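Local coordinates for protein nigritoxine (Vibrio nigripulchritudo, PDB 5M41) that acts as a bacterial toxin against crustaceans and insects and has a new fold, at residues E501-E506 with A546-D551; S398-R403 with N578-V583; T168-N173 with S178-E183. All coordinates share one frame; numbering follows the deposited sequence.

Interaction 1. Residues E501-E506 with A546-D551; sequences EAEGIE and AGEEFD
Glu501 and Asp551 bring two carboxylates toward each other across the gap between a hairpin turn and a helix, Glu501 OE1 lying 4.2 Å from Asp551 OD1. The two side chains cross at about a right angle, yet their carboxylate planes are only 11° apart. Glu501 has CG anti to its own carbonyl carbon (chi1 -75°), and the extended chain beyond it carries the carboxylate across to the helix. Asp551 has CG anti to its backbone N, so that its carboxylate points at the turn and reaches the hydroxyl of Tyr498 through a hydrogen bond to OD2. Two acids so near each other would probably repel, an effect that is probably eased by Arg454, which forms a salt bridge with Glu501 OE1 and a weak, long ion pair with Asp551 OD1. Lys340 packs on both side chains.

The turn links strands 496-500 and 505-515, the first two of a four-stranded antiparallel sheet, and it closes in a G1 beta bulge: Gly504 and Ile505 both face Asn500. Gly504 takes the positive phi of 56° that this bulge calls for, a conformation glycine adopts without strain. Helix 546-555 follows the last strand of the same sheet, and its opening turn is tied by the bond from Phe550 N to Ala546 O, 2.8 Å long.

A second acid pair repeats the theme at the other end of the contact, where Glu503 OE2 comes to 4.4 Å from Glu548 OE1. Glu503 is exposed, whereas Glu548 is buried, and its OE2 forms a salt bridge with Lys507 NZ, which probably offsets its charge; the same oxygen takes a weak hydrogen bond from Asn500.

Interaction 2. Residues S398-R403 with N578-V583; sequences SSASGR and NPYSFV
Tyr580 reaches Ala400 with its hydroxyl: the oxygen OH lies 3.5 Å from Ala400 O and 3.7 Å from Ala400 CB. The methyl group points toward the tyrosine, and alanine suits the place because it offers an apolar surface while letting the phenol approach its backbone. Ser401 stands a little farther off, its N 4.3 Å from Tyr580 OH. With CG beside the backbone N (chi1 -66°), the ring of Tyr580 leaves the turn toward Ala400, and its length covers the gap between the loops, whose nearest CA atoms, of Ala400 and Pro579, are 9.7 Å apart.

Each partner sits on a loop shaped by its own hydrogen bonds. Asn578 to Ser581 form a type I beta turn, closed by Ser581 N to Asn578 O, and Asn578 adds an Asx turn: its OD1 accepts from Tyr580 N at 2.9 Å with an N-H...O angle of 162°, close to straight, the donor tilted 15° from the carbonyl plane. The same OD1 lies at the edge of the Tyr580 ring, in its plane. Pro579 fits the second position of this turn, since its ring already restricts phi to the value needed. The turn joins strands 571-576 and 583-589, neighbours in an antiparallel six-stranded sheet.

On the 398-403 loop, Ser399 begins an ST motif, its OG accepting from Gly402 N at 2.9 Å and more weakly from Arg403 N. Gly402 adopts a positive phi, which costs glycine little.

In the next shell, Phe550 of helix 546-555 touches both Ala400 and Tyr580. Helix 625-632 supplies Glu625 against Ala400 and Leu629 against the tyrosine, and Asn693 accepts a hydrogen bond from Asn578 ND2.

Interaction 3. Residues T168-N173 with S178-E183; sequences TPRTIN and SKILVE
Arg170 NH2 comes to 3.7 Å from CG1, CG2 and CD1 of Ile180, so the end of the arginine meets the whole branched tip of the isoleucine. This is the close part of the contact. The two side chains approach from opposite directions, and the guanidinium lies oblique to Ile180. The Arg170 chain turns about its CB-CG bond (chi2 91°), while CG2 of Ile172 lies over one guanidinium face, 3.3 Å above the plane and toward its rim. A hydrogen bond from NE to Thr80 steadies the group. Arginine suits this border because its flat end packs against aliphatic carbon while remaining polar.

Looser is the apolar pair alongside, Ile172 CD1 lying 4.3 Å from Ile180 CG1. Toward solvent, the exposed Lys179 forms a salt bridge with Glu183 one helical turn on, NZ to OE2 2.7 Å; Glu183 OE1 remains 6.7 Å from Arg170 NH2, too far for an ion pair.

An edge strand of a five-stranded antiparallel sheet, 170-173, and the helix that follows it after a short connection, 177-191, thus pack against each other; the helix carries magnesium-binding Val189 near its far end.

In the fold
Interactions 1 and 2 belong to one neighbourhood, their centres 15 Å apart, and helix 546-555 of interaction 1 also packs on interaction 2 through Phe550, which meets Pro579 there. Along the chain, interaction 1 is nested inside the long loop that interaction 2 closes. Interaction 2 is buried, joining two irregular loops from distant parts of the sequence through one aromatic reach. Interaction 1 is partly buried, and its paired acids are probably eased by nearby basic groups and a tyrosine hydroxyl. Interaction 3 lies on the opposite side of the chain's centre, 71 and 69 Å from interactions 1 and 2 between centres. It is a local surface contact of neighbouring elements, built from aliphatic carbon and an arginine.

Interaction 1. Residues E501-E506 with A546-D551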
# COMPACT_ATOMS: atom_id res chain seq x y z
N GLU A 501 -1.02 -7.74 21.84
CA GLU A 501 0.17 -7.12 21.28
C GLU A 501 0.20 -5.60 21.48
O GLU A 501 1.28 -5.00 21.54
CB GLU A 501 0.32 -7.48 19.80
CG GLU A 501 0.80 -8.91 19.52
CD GLU A 501 0.41 -9.38 18.12
OE1 GLU A 501 -0.80 -9.45 17.84
OE2 GLU A 501 1.31 -9.69 17.30
N ALA A 502 -0.98 -4.99 21.58
CA ALA A 502 -1.10 -3.53 21.72
C ALA A 502 -0.77 -3.09 23.15
O ALA A 502 0.23 -2.42 23.38
CB ALA A 502 -2.50 -3.08 21.32
N GLU A 503 -1.62 -3.49 24.09
CA GLU A 503 -1.43 -3.24 25.52
C GLU A 503 -0.15 -3.85 26.09
O GLU A 503 0.23 -3.55 27.22
CB GLU A 503 -2.62 -3.79 26.33
CG GLU A 503 -3.95 -3.07 26.10
CD GLU A 503 -5.15 -3.87 26.59
OE1 GLU A 503 -4.97 -4.83 27.37
OE2 GLU A 503 -6.29 -3.53 26.20
N GLY A 504 0.51 -4.72 25.30
CA GLY A 504 1.66 -5.49 25.78
C GLY A 504 1.32 -6.32 27.01
O GLY A 504 2.19 -6.59 27.84
N ILE A 505 0.05 -6.70 27.13
CA ILE A 505 -0.48 -7.40 28.31
C ILE A 505 -0.89 -8.84 27.98
O ILE A 505 -1.33 -9.13 26.87
CB ILE A 505 -1.67 -6.60 28.95
CG1 ILE A 505 -1.14 -5.38 29.73
CG2 ILE A 505 -2.55 -7.48 29.84
CD1 ILE A 505 -2.18 -4.30 30.01
N GLU A 506 -0.69 -9.74 28.95
CA GLU A 506 -1.18 -11.11 28.86
C GLU A 506 -2.50 -11.23 29.62
O GLU A 506 -2.63 -10.70 30.72
CB GLU A 506 -0.19 -12.09 29.47
CG GLU A 506 1.13 -12.20 28.72
CD GLU A 506 1.92 -13.43 29.13
OE1 GLU A 506 1.61 -14.01 30.18
OE2 GLU A 506 2.85 -13.82 28.39
N ALA A 546 -15.30 -6.04 20.53
CA ALA A 546 -15.25 -7.13 19.54
C ALA A 546 -13.85 -7.34 18.94
O ALA A 546 -13.40 -8.48 18.78
CB ALA A 546 -16.30 -6.91 18.44
N GLY A 547 -13.17 -6.23 18.65
CA GLY A 547 -11.85 -6.28 18.06
C GLY A 547 -10.89 -7.17 18.82
O GLY A 547 -10.15 -7.95 18.23
N GLU A 548 -10.90 -7.07 20.15
CA GLU A 548 -10.00 -7.89 20.96
C GLU A 548 -10.37 -9.38 20.92
O GLU A 548 -9.48 -10.23 20.83
CB GLU A 548 -9.94 -7.35 22.39
CG GLU A 548 -8.66 -7.73 23.12
CD GLU A 548 -8.67 -7.32 24.59
OE1 GLU A 548 -9.39 -6.36 24.97
OE2 GLU A 548 -7.95 -7.95 25.38
N GLU A 549 -11.67 -9.71 21.02
CA GLU A 549 -12.12 -11.12 20.87
C GLU A 549 -11.73 -11.67 19.49
O GLU A 549 -11.31 -12.83 19.36
CB GLU A 549 -13.64 -11.30 21.04
CG GLU A 549 -14.05 -12.77 21.06
CD GLU A 549 -15.50 -13.02 21.44
OE1 GLU A 549 -15.99 -12.38 22.40
OE2 GLU A 549 -16.16 -13.87 20.78
N PHE A 550 -11.88 -10.83 18.47
CA PHE A 550 -11.53 -11.23 17.10
C PHE A 550 -10.04 -11.58 17.03
O PHE A 550 -9.67 -12.62 16.51
CB PHE A 550 -11.90 -10.12 16.09
CG PHE A 550 -11.56 -10.45 14.66
CD1 PHE A 550 -12.40 -11.24 13.89
CD2 PHE A 550 -10.39 -9.96 14.07
CE1 PHE A 550 -12.10 -11.53 12.56
CE2 PHE A 550 -10.08 -10.24 12.75
CZ PHE A 550 -10.94 -11.03 11.99
N ASP A 551 -9.19 -10.72 17.59
CA ASP A 551 -7.76 -10.97 17.60
C ASP A 551 -7.44 -12.23 18.44
O ASP A 551 -6.64 -13.09 18.03
CB ASP A 551 -7.03 -9.72 18.11
CG ASP A 551 -5.53 -9.91 18.21
OD1 ASP A 551 -4.87 -10.16 17.18
OD2 ASP A 551 -4.99 -9.79 19.32

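Interaction 2. Residues S398-R403 with N578-V583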
# COMPACT_ATOMS: atom_id res chain seq x y z
N SER A 398 -10.97 -0.84 11.39
CA SER A 398 -11.65 -1.97 11.97
C SER A 398 -11.92 -3.00 10.87
O SER A 398 -13.02 -3.56 10.77
CB SER A 398 -12.95 -1.50 12.60
OG SER A 398 -13.76 -0.91 11.59
N SER A 399 -10.90 -3.22 10.03
CA SER A 399 -10.94 -4.20 8.95
C SER A 399 -10.64 -5.62 9.46
O SER A 399 -9.56 -5.88 9.98
CB SER A 399 -9.92 -3.84 7.89
OG SER A 399 -9.90 -4.81 6.87
N ALA A 400 -11.60 -6.52 9.27
CA ALA A 400 -11.40 -7.94 9.54
C ALA A 400 -10.28 -8.53 8.68
O ALA A 400 -9.46 -9.28 9.18
CB ALA A 400 -12.70 -8.71 9.34
N SER A 401 -10.23 -8.13 7.42
CA SER A 401 -9.34 -8.75 6.42
C SER A 401 -7.97 -8.09 6.26
O SER A 401 -7.04 -8.69 5.72
CB SER A 401 -10.05 -8.75 5.06
OG SER A 401 -10.45 -7.42 4.70
N GLY A 402 -7.83 -6.86 6.74
CA GLY A 402 -6.61 -6.06 6.50
C GLY A 402 -6.52 -5.73 5.00
O GLY A 402 -5.44 -5.57 4.44
N ARG A 403 -7.68 -5.63 4.36
CA ARG A 403 -7.73 -5.49 2.92
C ARG A 403 -8.86 -4.57 2.51
O ARG A 403 -9.87 -5.00 1.99
CB ARG A 403 -7.87 -6.86 2.27
CG ARG A 403 -7.69 -6.84 0.78
CD ARG A 403 -7.63 -8.26 0.26
NE ARG A 403 -7.32 -8.21 -1.15
CZ ARG A 403 -6.11 -8.46 -1.65
NH1 ARG A 403 -5.12 -8.81 -0.84
NH2 ARG A 403 -5.91 -8.36 -2.97
N ASN A 578 -11.61 -20.19 15.61
CA ASN A 578 -11.45 -19.41 14.35
C ASN A 578 -12.66 -18.54 14.06
O ASN A 578 -13.79 -19.05 13.98
CB ASN A 578 -11.24 -20.34 13.16
CG ASN A 578 -10.70 -19.60 11.93
OD1 ASN A 578 -11.25 -18.56 11.50
ND2 ASN A 578 -9.61 -20.11 11.37
N PRO A 579 -12.47 -17.21 13.92
CA PRO A 579 -13.66 -16.38 13.80
C PRO A 579 -14.40 -16.54 12.46
O PRO A 579 -15.50 -16.06 12.34
CB PRO A 579 -13.11 -14.95 13.97
CG PRO A 579 -11.69 -15.03 13.56
CD PRO A 579 -11.22 -16.42 13.85
N TYR A 580 -13.81 -17.24 11.51
CA TYR A 580 -14.44 -17.53 10.21
C TYR A 580 -15.06 -18.92 10.15
O TYR A 580 -15.33 -19.44 9.07
CB TYR A 580 -13.41 -17.38 9.09
CG TYR A 580 -12.90 -15.96 8.91
CD1 TYR A 580 -13.57 -15.05 8.09
CD2 TYR A 580 -11.74 -15.55 9.56
CE1 TYR A 580 -13.09 -13.75 7.93
CE2 TYR A 580 -11.25 -14.26 9.39
CZ TYR A 580 -11.93 -13.37 8.60
OH TYR A 580 -11.41 -12.11 8.46
N SER A 581 -15.20 -19.57 11.31
CA SER A 581 -15.79 -20.90 11.37
C SER A 581 -17.30 -20.86 11.31
O SER A 581 -17.93 -20.13 12.11
CB SER A 581 -15.39 -21.59 12.67
OG SER A 581 -16.10 -22.80 12.80
N PHE A 582 -17.88 -21.66 10.41
CA PHE A 582 -19.34 -21.80 10.27
C PHE A 582 -19.78 -23.25 10.48
O PHE A 582 -20.89 -23.66 10.07
CB PHE A 582 -19.82 -21.27 8.91
CG PHE A 582 -19.60 -19.80 8.74
CD1 PHE A 582 -20.54 -18.89 9.24
CD2 PHE A 582 -18.44 -19.31 8.16
CE1 PHE A 582 -20.31 -17.52 9.14
CE2 PHE A 582 -18.20 -17.94 8.05
CZ PHE A 582 -19.14 -17.05 8.55
N VAL A 583 -18.90 -24.00 11.16
CA VAL A 583 -19.15 -25.41 11.48
C VAL A 583 -18.79 -25.71 12.93
O VAL A 583 -18.11 -24.93 13.60
CB VAL A 583 -18.33 -26.37 10.57
CG1 VAL A 583 -18.76 -26.25 9.10
CG2 VAL A 583 -16.82 -26.14 10.72

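Interaction 3. Residues T168-N173 with S178-E183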
# COMPACT_ATOMS: atom_id res chain seq x y z
N THR A 168 35.08 37.82 -31.31
CA THR A 168 34.00 38.10 -32.24
C THR A 168 33.11 36.84 -32.36
O THR A 168 33.51 35.83 -32.96
CB THR A 168 34.56 38.63 -33.57
OG1 THR A 168 33.48 38.93 -34.45
CG2 THR A 168 35.53 37.63 -34.22
N PRO A 169 31.92 36.86 -31.72
CA PRO A 169 31.08 35.66 -31.68
C PRO A 169 30.31 35.43 -32.99
O PRO A 169 30.14 36.36 -33.77
CB PRO A 169 30.11 35.94 -30.51
CG PRO A 169 30.08 37.43 -30.38
CD PRO A 169 31.41 37.94 -30.86
N ARG A 170 29.84 34.21 -33.25
CA ARG A 170 29.02 34.08 -34.45
C ARG A 170 27.56 34.40 -34.16
O ARG A 170 27.11 34.33 -33.01
CB ARG A 170 29.25 32.78 -35.24
CG ARG A 170 28.74 31.50 -34.63
CD ARG A 170 27.32 31.07 -35.03
NE ARG A 170 26.89 30.11 -33.99
CZ ARG A 170 26.47 28.87 -34.18
NH1 ARG A 170 26.28 28.35 -35.40
NH2 ARG A 170 26.18 28.14 -33.12
N THR A 171 26.85 34.78 -35.21
CA THR A 171 25.45 35.19 -35.14
C THR A 171 24.54 34.08 -35.64
O THR A 171 24.81 33.47 -36.65
CB THR A 171 25.25 36.45 -36.01
OG1 THR A 171 26.19 37.44 -35.58
CG2 THR A 171 23.82 37.01 -35.90
N ILE A 172 23.49 33.81 -34.89
CA ILE A 172 22.45 32.87 -35.31
C ILE A 172 21.11 33.57 -35.19
O ILE A 172 21.01 34.60 -34.52
CB ILE A 172 22.41 31.61 -34.40
CG1 ILE A 172 22.07 32.01 -32.95
CG2 ILE A 172 23.71 30.84 -34.49
CD1 ILE A 172 21.76 30.86 -31.99
N ASN A 173 20.11 33.05 -35.87
CA ASN A 173 18.74 33.42 -35.55
C ASN A 173 18.29 32.75 -34.23
O ASN A 173 18.72 31.63 -33.91
CB ASN A 173 17.80 33.03 -36.69
CG ASN A 173 16.42 33.63 -36.52
OD1 ASN A 173 15.42 32.91 -36.44
ND2 ASN A 173 16.36 34.95 -36.42
N SER A 178 17.98 27.26 -28.76
CA SER A 178 17.83 26.23 -27.75
C SER A 178 18.58 24.96 -28.16
O SER A 178 19.12 24.28 -27.32
CB SER A 178 16.35 25.98 -27.41
OG SER A 178 15.67 25.39 -28.51
N LYS A 179 18.68 24.70 -29.46
CA LYS A 179 19.42 23.55 -29.96
C LYS A 179 20.91 23.72 -29.63
O LYS A 179 21.55 22.79 -29.14
CB LYS A 179 19.23 23.43 -31.48
CG LYS A 179 20.02 22.31 -32.17
CD LYS A 179 19.32 21.91 -33.48
CE LYS A 179 19.69 20.52 -33.98
NZ LYS A 179 21.15 20.39 -34.24
N ILE A 180 21.44 24.90 -29.91
CA ILE A 180 22.87 25.17 -29.70
C ILE A 180 23.19 25.05 -28.21
O ILE A 180 24.25 24.55 -27.86
CB ILE A 180 23.34 26.56 -30.24
CG1 ILE A 180 23.08 26.75 -31.76
CG2 ILE A 180 24.84 26.83 -29.96
CD1 ILE A 180 23.49 25.58 -32.62
N LEU A 181 22.30 25.54 -27.35
CA LEU A 181 22.52 25.43 -25.88
C LEU A 181 22.56 24.00 -25.39
O LEU A 181 23.38 23.64 -24.54
CB LEU A 181 21.45 26.22 -25.11
CG LEU A 181 21.58 27.75 -25.17
CD1 LEU A 181 20.23 28.40 -24.89
CD2 LEU A 181 22.62 28.27 -24.19
N VAL A 182 21.66 23.18 -25.91
CA VAL A 182 21.66 21.73 -25.61
C VAL A 182 22.98 21.12 -26.06
O VAL A 182 23.61 20.37 -25.29
CB VAL A 182 20.47 21.01 -26.29
CG1 VAL A 182 20.66 19.48 -26.31
CG2 VAL A 182 19.18 21.40 -25.57
N GLU A 183 23.41 21.46 -27.28
CA GLU A 183 24.66 20.85 -27.79
C GLU A 183 25.85 21.37 -26.99
O GLU A 183 26.79 20.64 -26.78
CB GLU A 183 24.82 21.11 -29.31
CG GLU A 183 23.86 20.26 -30.15
CD GLU A 183 23.54 20.84 -31.53
OE1 GLU A 183 23.64 22.07 -31.76
OE2 GLU A 183 23.10 20.06 -32.40